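Local coordinates for uncharacterized protein (Pseudomonas aeruginosa, PDB 4O5P) that is a phospholipase effector of the type VI secretion system, probably hydrolysing membrane phospholipids through an alpha/beta-hydrolase-type catalytic domain, at residues A296-D300 / W301-T305; L402-I405 / A406-H409; T776-P779 / G780-V783; K782-Q785 / I786-P790. One frame throughout, in Å; residues are numbered along the deposited sequence.

Interaction 1 (A296-D300 / W301-T305)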
loop_
_atom_site.group_PDB
_atom_site.type_symbol
_atom_site.label_atom_id
_atom_site.label_comp_id
_atom_site.label_asym_id
_atom_site.label_seq_id
_atom_site.Cartn_x
_atom_site.Cartn_y
_atom_site.Cartn_z
ATOM N N ALA A 296 -9.175 10.272 -1.932
ATOM C CA ALA A 296 -7.755 10.279 -2.307
ATOM C C ALA A 296 -7.490 9.574 -3.641
ATOM O O ALA A 296 -8.078 8.525 -3.941
ATOM C CB ALA A 296 -6.921 9.632 -1.197
ATOM N N GLY A 297 -6.605 10.154 -4.450
ATOM C CA GLY A 297 -6.145 9.494 -5.652
ATOM C C GLY A 297 -4.673 9.163 -5.509
ATOM O O GLY A 297 -4.114 9.290 -4.415
ATOM N N HIS A 298 -4.042 8.763 -6.611
ATOM C CA HIS A 298 -2.637 8.329 -6.610
ATOM C C HIS A 298 -1.613 9.330 -6.092
ATOM O O HIS A 298 -1.694 10.532 -6.374
ATOM C CB HIS A 298 -2.187 7.976 -8.027
ATOM C CG HIS A 298 -2.911 6.825 -8.646
ATOM N ND1 HIS A 298 -3.656 5.920 -7.918
ATOM C CD2 HIS A 298 -3.013 6.442 -9.939
ATOM C CE1 HIS A 298 -4.186 5.032 -8.739
ATOM N NE2 HIS A 298 -3.806 5.322 -9.970
HETATM N N MSE A 299 -0.616 8.811 -5.377
HETATM C CA MSE A 299 0.652 9.518 -5.205
HETATM C C MSE A 299 1.230 9.782 -6.599
HETATM O O MSE A 299 1.015 8.987 -7.536
HETATM C CB MSE A 299 1.625 8.679 -4.364
HETATM C CG MSE A 299 1.271 8.668 -2.889
HETATM SE SE MSE A 299 2.241 7.311 -1.847
HETATM C CE MSE A 299 1.666 7.882 -0.080
ATOM N N ASP A 300 1.962 10.883 -6.740
ATOM C CA ASP A 300 2.425 11.305 -8.063
ATOM C C ASP A 300 3.246 10.228 -8.797
ATOM O O ASP A 300 3.075 10.026 -10.010
ATOM C CB ASP A 300 3.152 12.667 -8.008
ATOM C CG ASP A 300 4.296 12.699 -7.002
ATOM O OD1 ASP A 300 4.765 11.629 -6.555
ATOM O OD2 ASP A 300 4.748 13.814 -6.655
ATOM N N TRP A 301 4.093 9.502 -8.068
ATOM C CA TRP A 301 4.955 8.522 -8.739
ATOM C C TRP A 301 4.173 7.321 -9.267
ATOM O O TRP A 301 4.663 6.573 -10.131
ATOM C CB TRP A 301 6.089 8.071 -7.821
ATOM C CG TRP A 301 5.648 7.621 -6.467
ATOM C CD1 TRP A 301 5.691 8.351 -5.318
ATOM C CD2 TRP A 301 5.103 6.346 -6.114
ATOM N NE1 TRP A 301 5.208 7.610 -4.270
ATOM C CE2 TRP A 301 4.847 6.368 -4.734
ATOM C CE3 TRP A 301 4.811 5.179 -6.835
ATOM C CZ2 TRP A 301 4.292 5.282 -4.053
ATOM C CZ3 TRP A 301 4.269 4.101 -6.162
ATOM C CH2 TRP A 301 4.020 4.156 -4.782
ATOM N N ALA A 302 2.957 7.153 -8.742
ATOM C CA ALA A 302 2.111 5.999 -9.033
ATOM C C ALA A 302 1.277 6.155 -10.301
ATOM O O ALA A 302 0.812 5.149 -10.859
ATOM C CB ALA A 302 1.184 5.699 -7.849
ATOM N N ASP A 303 1.068 7.403 -10.732
ATOM C CA ASP A 303 0.348 7.679 -11.978
ATOM C C ASP A 303 1.032 6.962 -13.124
ATOM O O ASP A 303 2.253 7.078 -13.292
ATOM C CB ASP A 303 0.316 9.175 -12.250
ATOM C CG ASP A 303 -0.529 9.921 -11.254
ATOM O OD1 ASP A 303 -1.688 9.517 -11.039
ATOM O OD2 ASP A 303 -0.041 10.907 -10.673
ATOM N N ASP A 304 0.252 6.201 -13.885
ATOM C CA ASP A 304 0.758 5.435 -15.033
ATOM C C ASP A 304 1.886 4.447 -14.721
ATOM O O ASP A 304 2.535 3.935 -15.629
ATOM C CB ASP A 304 1.160 6.368 -16.175
ATOM C CG ASP A 304 -0.005 7.209 -16.673
ATOM O OD1 ASP A 304 -1.174 6.885 -16.345
ATOM O OD2 ASP A 304 0.248 8.191 -17.404
ATOM N N THR A 305 2.096 4.152 -13.445
ATOM C CA THR A 305 3.110 3.172 -13.052
ATOM C C THR A 305 2.530 1.967 -12.286
ATOM O O THR A 305 3.259 1.085 -11.842
ATOM C CB THR A 305 4.270 3.832 -12.274
ATOM O OG1 THR A 305 3.758 4.519 -11.129
ATOM C CG2 THR A 305 5.003 4.840 -13.169
HETATM O O HOH W 1 -1.179 12.144 -8.579
#

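Interaction 2 (L402-I405 / A406-H409)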
loop_
_atom_site.group_PDB
_atom_site.type_symbol
_atom_site.label_atom_id
_atom_site.label_comp_id
_atom_site.label_asym_id
_atom_site.label_seq_id
_atom_site.Cartn_x
_atom_site.Cartn_y
_atom_site.Cartn_z
ATOM N N LEU A 402 -6.607 -14.398 10.107
ATOM C CA LEU A 402 -7.079 -14.651 8.747
ATOM C C LEU A 402 -5.954 -14.509 7.699
ATOM O O LEU A 402 -5.820 -15.324 6.762
ATOM C CB LEU A 402 -8.265 -13.724 8.445
ATOM C CG LEU A 402 -8.956 -13.825 7.088
ATOM C CD1 LEU A 402 -9.342 -15.251 6.755
ATOM C CD2 LEU A 402 -10.200 -12.932 7.081
ATOM N N SER A 403 -5.112 -13.505 7.902
ATOM C CA SER A 403 -4.026 -13.205 6.974
ATOM C C SER A 403 -3.030 -14.355 6.776
ATOM O O SER A 403 -2.207 -14.305 5.873
ATOM C CB SER A 403 -3.280 -11.961 7.440
ATOM O OG SER A 403 -2.910 -12.092 8.793
ATOM N N GLN A 404 -3.099 -15.372 7.628
ATOM C CA GLN A 404 -2.232 -16.540 7.477
ATOM C C GLN A 404 -2.539 -17.369 6.237
ATOM O O GLN A 404 -1.676 -18.130 5.782
ATOM C CB GLN A 404 -2.266 -17.418 8.740
ATOM C CG GLN A 404 -1.721 -16.718 10.000
ATOM C CD GLN A 404 -0.214 -16.494 9.959
ATOM O OE1 GLN A 404 0.267 -15.356 9.868
ATOM N NE2 GLN A 404 0.540 -17.583 10.044
ATOM N N ILE A 405 -3.742 -17.234 5.676
ATOM C CA ILE A 405 -4.074 -18.052 4.496
ATOM C C ILE A 405 -3.392 -17.455 3.272
ATOM O O ILE A 405 -2.586 -18.118 2.586
ATOM C CB ILE A 405 -5.617 -18.167 4.258
ATOM C CG1 ILE A 405 -6.334 -18.641 5.520
ATOM C CG2 ILE A 405 -5.926 -19.102 3.094
ATOM C CD1 ILE A 405 -5.920 -20.031 5.979
ATOM N N ALA A 406 -3.696 -16.186 3.014
ATOM C CA ALA A 406 -3.027 -15.453 1.943
ATOM C C ALA A 406 -1.510 -15.624 2.036
ATOM O O ALA A 406 -0.841 -15.835 1.021
ATOM C CB ALA A 406 -3.404 -13.996 1.982
ATOM N N LEU A 407 -0.971 -15.569 3.254
ATOM C CA LEU A 407 0.480 -15.732 3.450
ATOM C C LEU A 407 0.947 -17.062 2.868
ATOM O O LEU A 407 1.867 -17.114 2.022
ATOM C CB LEU A 407 0.828 -15.664 4.941
ATOM C CG LEU A 407 2.210 -16.151 5.367
ATOM C CD1 LEU A 407 3.293 -15.216 4.835
ATOM C CD2 LEU A 407 2.275 -16.226 6.862
ATOM N N GLN A 408 0.291 -18.137 3.279
ATOM C CA GLN A 408 0.699 -19.442 2.781
ATOM C C GLN A 408 0.535 -19.483 1.268
ATOM O O GLN A 408 1.404 -20.005 0.536
ATOM C CB GLN A 408 -0.084 -20.564 3.470
ATOM C CG GLN A 408 0.408 -20.860 4.885
ATOM C CD GLN A 408 0.044 -22.266 5.366
ATOM O OE1 GLN A 408 -0.536 -23.061 4.623
ATOM N NE2 GLN A 408 0.389 -22.575 6.620
ATOM N N HIS A 409 -0.539 -18.869 0.789
ATOM C CA HIS A 409 -0.813 -18.945 -0.632
ATOM C C HIS A 409 0.358 -18.278 -1.348
ATOM O O HIS A 409 0.912 -18.835 -2.316
ATOM C CB HIS A 409 -2.159 -18.288 -0.962
ATOM C CG HIS A 409 -2.517 -18.305 -2.416
ATOM N ND1 HIS A 409 -3.678 -17.739 -2.899
ATOM C CD2 HIS A 409 -1.868 -18.812 -3.495
ATOM C CE1 HIS A 409 -3.724 -17.890 -4.212
ATOM N NE2 HIS A 409 -2.634 -18.530 -4.599
HETATM O O HOH W 2 -6.050 -14.911 4.164
#

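Interaction 3 (T776-P779 / G780-V783)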
loop_
_atom_site.group_PDB
_atom_site.type_symbol
_atom_site.label_atom_id
_atom_site.label_comp_id
_atom_site.label_asym_id
_atom_site.label_seq_id
_atom_site.Cartn_x
_atom_site.Cartn_y
_atom_site.Cartn_z
ATOM N N THR A 776 -15.938 10.869 -14.850
ATOM C CA THR A 776 -15.722 9.762 -15.779
ATOM C C THR A 776 -15.139 8.541 -15.083
ATOM O O THR A 776 -14.618 8.641 -13.969
ATOM C CB THR A 776 -14.747 10.124 -16.916
ATOM O OG1 THR A 776 -13.403 9.917 -16.474
ATOM C CG2 THR A 776 -14.938 11.556 -17.366
ATOM N N ARG A 777 -15.223 7.396 -15.751
ATOM C CA ARG A 777 -14.545 6.183 -15.289
ATOM C C ARG A 777 -13.167 6.019 -15.933
ATOM O O ARG A 777 -12.566 4.944 -15.875
ATOM C CB ARG A 777 -15.400 4.952 -15.557
ATOM C CG ARG A 777 -16.549 4.825 -14.570
ATOM C CD ARG A 777 -17.264 3.487 -14.679
ATOM N NE ARG A 777 -18.421 3.467 -13.780
ATOM C CZ ARG A 777 -19.559 4.116 -14.014
ATOM N NH1 ARG A 777 -19.714 4.818 -15.134
ATOM N NH2 ARG A 777 -20.550 4.062 -13.133
ATOM N N GLU A 778 -12.656 7.078 -16.547
ATOM C CA GLU A 778 -11.257 7.045 -16.954
ATOM C C GLU A 778 -10.502 8.194 -16.318
ATOM O O GLU A 778 -10.045 9.093 -17.017
ATOM C CB GLU A 778 -11.115 7.111 -18.466
ATOM C CG GLU A 778 -11.889 6.042 -19.208
ATOM C CD GLU A 778 -12.949 6.665 -20.070
ATOM O OE1 GLU A 778 -14.106 6.746 -19.598
ATOM O OE2 GLU A 778 -12.612 7.095 -21.206
ATOM N N PRO A 779 -10.345 8.148 -14.987
ATOM C CA PRO A 779 -9.674 9.247 -14.291
ATOM C C PRO A 779 -8.192 9.367 -14.667
ATOM O O PRO A 779 -7.643 10.457 -14.587
ATOM C CB PRO A 779 -9.841 8.863 -12.816
ATOM C CG PRO A 779 -9.931 7.367 -12.821
ATOM C CD PRO A 779 -10.707 7.049 -14.069
ATOM N N GLY A 780 -7.559 8.270 -15.075
ATOM C CA GLY A 780 -6.170 8.335 -15.513
ATOM C C GLY A 780 -5.990 9.234 -16.729
ATOM O O GLY A 780 -4.998 9.978 -16.848
ATOM N N ASP A 781 -6.964 9.160 -17.627
ATOM C CA ASP A 781 -7.000 9.972 -18.842
ATOM C C ASP A 781 -7.131 11.472 -18.527
ATOM O O ASP A 781 -6.404 12.305 -19.093
ATOM C CB ASP A 781 -8.189 9.549 -19.712
ATOM C CG ASP A 781 -8.085 8.116 -20.231
ATOM O OD1 ASP A 781 -7.188 7.346 -19.810
ATOM O OD2 ASP A 781 -8.946 7.752 -21.063
ATOM N N LYS A 782 -8.077 11.812 -17.643
ATOM C CA LYS A 782 -8.260 13.190 -17.173
ATOM C C LYS A 782 -7.047 13.718 -16.399
ATOM O O LYS A 782 -6.674 14.891 -16.531
ATOM C CB LYS A 782 -9.512 13.295 -16.276
ATOM C CG LYS A 782 -10.834 12.990 -16.977
ATOM C CD LYS A 782 -11.188 14.050 -18.032
ATOM C CE LYS A 782 -12.498 13.705 -18.740
ATOM N NZ LYS A 782 -12.956 14.788 -19.643
ATOM N N VAL A 783 -6.445 12.866 -15.570
ATOM C CA VAL A 783 -5.279 13.270 -14.793
ATOM C C VAL A 783 -4.142 13.603 -15.759
ATOM O O VAL A 783 -3.490 14.651 -15.630
ATOM C CB VAL A 783 -4.844 12.184 -13.771
ATOM C CG1 VAL A 783 -3.412 12.422 -13.314
ATOM C CG2 VAL A 783 -5.793 12.151 -12.561
#

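Interaction 4 (K782-Q785 / I786-P790)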
loop_
_atom_site.group_PDB
_atom_site.type_symbol
_atom_site.label_atom_id
_atom_site.label_comp_id
_atom_site.label_asym_id
_atom_site.label_seq_id
_atom_site.Cartn_x
_atom_site.Cartn_y
_atom_site.Cartn_z
ATOM N N LYS A 782 -8.077 11.812 -17.643
ATOM C CA LYS A 782 -8.260 13.190 -17.173
ATOM C C LYS A 782 -7.047 13.718 -16.399
ATOM O O LYS A 782 -6.674 14.891 -16.531
ATOM C CB LYS A 782 -9.512 13.295 -16.276
ATOM C CG LYS A 782 -10.834 12.990 -16.977
ATOM C CD LYS A 782 -11.188 14.050 -18.032
ATOM C CE LYS A 782 -12.498 13.705 -18.740
ATOM N NZ LYS A 782 -12.956 14.788 -19.643
ATOM N N VAL A 783 -6.445 12.866 -15.570
ATOM C CA VAL A 783 -5.279 13.270 -14.793
ATOM C C VAL A 783 -4.142 13.603 -15.759
ATOM O O VAL A 783 -3.490 14.651 -15.630
ATOM C CB VAL A 783 -4.844 12.184 -13.771
ATOM C CG1 VAL A 783 -3.412 12.422 -13.314
ATOM C CG2 VAL A 783 -5.793 12.151 -12.561
ATOM N N GLU A 784 -3.933 12.732 -16.745
ATOM C CA GLU A 784 -2.918 12.986 -17.784
ATOM C C GLU A 784 -3.212 14.294 -18.517
ATOM O O GLU A 784 -2.326 15.139 -18.677
ATOM C CB GLU A 784 -2.868 11.828 -18.788
ATOM C CG GLU A 784 -1.533 11.654 -19.523
ATOM C CD GLU A 784 -1.287 12.702 -20.599
ATOM O OE1 GLU A 784 -0.119 12.839 -21.052
ATOM O OE2 GLU A 784 -2.260 13.382 -21.005
ATOM N N GLN A 785 -4.457 14.459 -18.956
ATOM C CA GLN A 785 -4.851 15.636 -19.728
ATOM C C GLN A 785 -4.622 16.934 -18.958
ATOM O O GLN A 785 -4.166 17.949 -19.519
ATOM C CB GLN A 785 -6.320 15.521 -20.155
ATOM C CG GLN A 785 -6.851 16.763 -20.875
ATOM C CD GLN A 785 -8.260 16.593 -21.391
ATOM O OE1 GLN A 785 -8.922 15.578 -21.128
ATOM N NE2 GLN A 785 -8.734 17.585 -22.134
ATOM N N ILE A 786 -4.920 16.905 -17.664
ATOM C CA ILE A 786 -4.743 18.097 -16.850
ATOM C C ILE A 786 -3.256 18.366 -16.685
ATOM O O ILE A 786 -2.811 19.512 -16.794
ATOM C CB ILE A 786 -5.423 17.944 -15.487
ATOM C CG1 ILE A 786 -6.931 17.816 -15.672
ATOM C CG2 ILE A 786 -5.101 19.120 -14.584
ATOM C CD1 ILE A 786 -7.645 17.347 -14.425
ATOM N N GLY A 787 -2.482 17.309 -16.440
ATOM C CA GLY A 787 -1.049 17.457 -16.246
ATOM C C GLY A 787 -0.351 18.049 -17.458
ATOM O O GLY A 787 0.721 18.637 -17.334
ATOM N N GLN A 788 -0.973 17.911 -18.628
ATOM C CA GLN A 788 -0.413 18.435 -19.879
ATOM C C GLN A 788 -0.706 19.924 -20.068
ATOM O O GLN A 788 -0.095 20.589 -20.915
ATOM C CB GLN A 788 -0.951 17.648 -21.078
ATOM C CG GLN A 788 -0.406 16.229 -21.191
ATOM C CD GLN A 788 1.096 16.209 -21.376
ATOM O OE1 GLN A 788 1.847 15.886 -20.451
ATOM N NE2 GLN A 788 1.546 16.566 -22.574
ATOM N N LEU A 789 -1.641 20.443 -19.282
ATOM C CA LEU A 789 -2.048 21.826 -19.426
ATOM C C LEU A 789 -1.154 22.742 -18.613
ATOM O O LEU A 789 -0.534 22.309 -17.628
ATOM C CB LEU A 789 -3.517 22.002 -19.034
ATOM C CG LEU A 789 -4.469 21.458 -20.096
ATOM C CD1 LEU A 789 -5.905 21.404 -19.576
ATOM C CD2 LEU A 789 -4.378 22.308 -21.365
ATOM N N PRO A 790 -1.034 24.002 -19.055
ATOM C CA PRO A 790 -0.243 24.922 -18.233
ATOM C C PRO A 790 -0.947 25.231 -16.915
ATOM O O PRO A 790 -2.173 25.350 -16.885
ATOM C CB PRO A 790 -0.102 26.174 -19.117
ATOM C CG PRO A 790 -1.011 25.964 -20.298
ATOM C CD PRO A 790 -1.216 24.488 -20.431
HETATM O O HOH W 3 0.318 14.855 -17.684
#

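Interaction 1 (A296-D300 / W301-T305)
Met299, a selenomethionine, and Trp301 make the tight half of this turn, their side chains running side by side in the same direction. Met299 CB sits over one face of the indole, a CH-pi contact 4.1 Å from the centroid of the Trp301 five-membered ring. Beyond it the extended chain carries SE obliquely past the ring to 3.6 Å from Trp301 CZ2, a Met-aromatic contact. Trp301 CG lies between its own backbone N and carbonyl carbon (chi1 51°), which folds the indole back beside Met299; Ala302 CB also lies above that face, toward the rim. Helix 238-254 packs against the same indole, and Trp301 NE1 makes a weak hydrogen bond to Ala139 O.

The looser half, partly open to solvent, is polar. Asp303 lays OD1 against the His298 side chain, 3.4 Å from CB and near the ring plane at its edge, with carboxylate and imidazole planes 46° apart. Asp303 OD2 instead accepts a hydrogen bond from a water 2.7 Å away, which also donates to His298 O. This water bridge links His298 to Asp303, beside the direct backbone bonds of the turn.

The backbone turns through Ala302 N to Met299 O (2.9 Å), the donor standing well above the carbonyl plane, and through a weak bond from Asp303 N to Asp300 O. These are two overlapping type I beta turns, the exit from edge strand 294-299 of an antiparallel sheet, with the tryptophan buried near the probable nucleophile elbow of the hydrolase fold.

Interaction 2 (L402-I405 / A406-H409)
Early turns of the alpha-helix that runs on to residue 416 are closed by Leu407, Gln408 and His409, whose N-H groups reach the carbonyls of Ser403, Gln404 and Ile405. Of the three bonds, His409 N to Ile405 O is the shortest at 2.8 Å, and its donor lies nearly along the C=O axis. Gln408 N to Gln404 O is longer, 3.2 Å, with the donor well above the carbonyl plane. One residue earlier the direct i to i+4 bond is absent: Leu402 O and Ala406 N are 4.4 Å apart. A water fills the gap, donating to Leu402 O at 2.6 Å and accepting from Ala406 N at 2.9 Å, while Leu402 O also receives Ile405 N. Leu402 O and Ala406 N, both in buried residues, thus have partners.

Gln404 and Leu407 run alongside each other. The methyl CD2 of Leu407 touches the Gln404 amide, nearest at OE1 (3.7 Å); a bend at chi2 (-70°) turns that amide toward the leucine. Its NE2 is held by the carbonyls of Ser448 and Glu446, whereas Gln408 bonds to Phe447 O and Arg19 N. His409 ND1 meets Tyr375 OH, and its NE2 meets Glu413 OE1.

Around the helix, Leu407 packs on helix 91-97, Ile405 on helix 451-463, and Ala406 on Leu334 of strand 331-336, which places these turns against the mixed central sheet.

Interaction 3 (T776-P779 / G780-V783)
The carboxylate planes of Glu778 and Asp781 are turned 84° apart where the two side chains cross, at the N-terminus of helix 779-787, where Glu778 holds the N-cap position. Asp781 OD2 rests against Glu778 CB at 3.4 Å, so the aspartate lies on the aliphatic root of the glutamate. The two charged ends are close as well, Glu778 OE2 standing 3.7 Å from Asp781 OD2. The positive end of the helix dipole may ease this like-charge approach, and Asp781 OD1 has a partner in Asn691 ND2.

Glu778 O takes two weak backbone bonds, from Asp781 N and from Lys782 N. The first regular helical bond of the contact follows, Val783 N to Pro779 O at 2.9 Å. Pro779, the first helical residue, has no N-H to offer, which suits it to this position; its ring is buried on Leu697 and Phe612, and Val783 packs on Val699, so this end of the helix sits on strands 697-702 and 609-614 of the antiparallel sheet.

Ahead of the cap comes an ST turn: Thr776 OG1 accepts from Glu778 N at 2.9 Å. Thr776 chi1 of 85° points the hydroxyl at that N-H and leaves the methyl on the lysine side. Lys782, bent at chi2, comes back across it to bond Asn771 O through NZ, and its CE touches Thr776 CG2 at 3.5 Å.

Interaction 4 (K782-Q785 / I786-P790)
Ile786 and Gly787 continue the helix from Lys782 and Val783 with regular i to i+4 bonds: Ile786 N to Lys782 O is 2.9 Å and Gly787 N to Val783 O 3.0 Å, both donors tilted moderately from the carbonyl planes. At the next residue the pattern degrades. Gln788 N divides its hydrogen between Glu784 O and Gln785 O, and both bonds are weak. Glu784 O is compensated by a water that donates to it at 2.8 Å and gives a second, weak bond to Gln788 OE1. By Leu789, with psi of 153°, the chain is extended.

On the exposed side Glu784 and Gln788 meet one turn apart. The carboxylate straddles the Gln788 methylene, OE1 and OE2 each 3.4 Å from CG, with the carboxylate and amide planes 29° apart. Glu784 chi1 of -155° sends CG outward, and the bend at chi2 turns the carboxylate forward to Gln788. Gln788, also bent, keeps its CG 3.3 Å from Glu784 O.

On the inner side Ile786 presses CG1 to 3.1 Å from Lys782 O, a close fit along its own preceding turn. The Ile786 side chain also packs on Val699 and Thr702 of strand 697-702 and on Leu772 of helix 767-772. Leu789 folds back, CG 3.6 Å from Gln785 O, and also reaches Leu772. One apolar face, one solvated face and i to i+4 bonds giving way to weak forked ones make up the C-terminal part of a short amphipathic helix laid on a beta sheet.

Interaction 2 is the wholly buried contact, in a helix beside the mixed central sheet, where Gln404, Gln408 and His409 find hydrogen-bond partners within the protein. The other three gather around the antiparallel sheet: interaction 1 leaves its edge strand and is partly buried, while interactions 3 and 4 are surface contacts at successive parts of helix 779-787, sharing Lys782 and Val783. Interaction 1 touches both through Asp303 OD1 and Val783 CG1, 4.1 Å apart, joining the catalytic and C-terminal family regions. Interaction 2 stands apart, its centre about 28 Å from that of interaction 1. Aromatic packing marks interaction 1; two carboxylates approach each other in interaction 3, and one meets a glutamine chain in interaction 4.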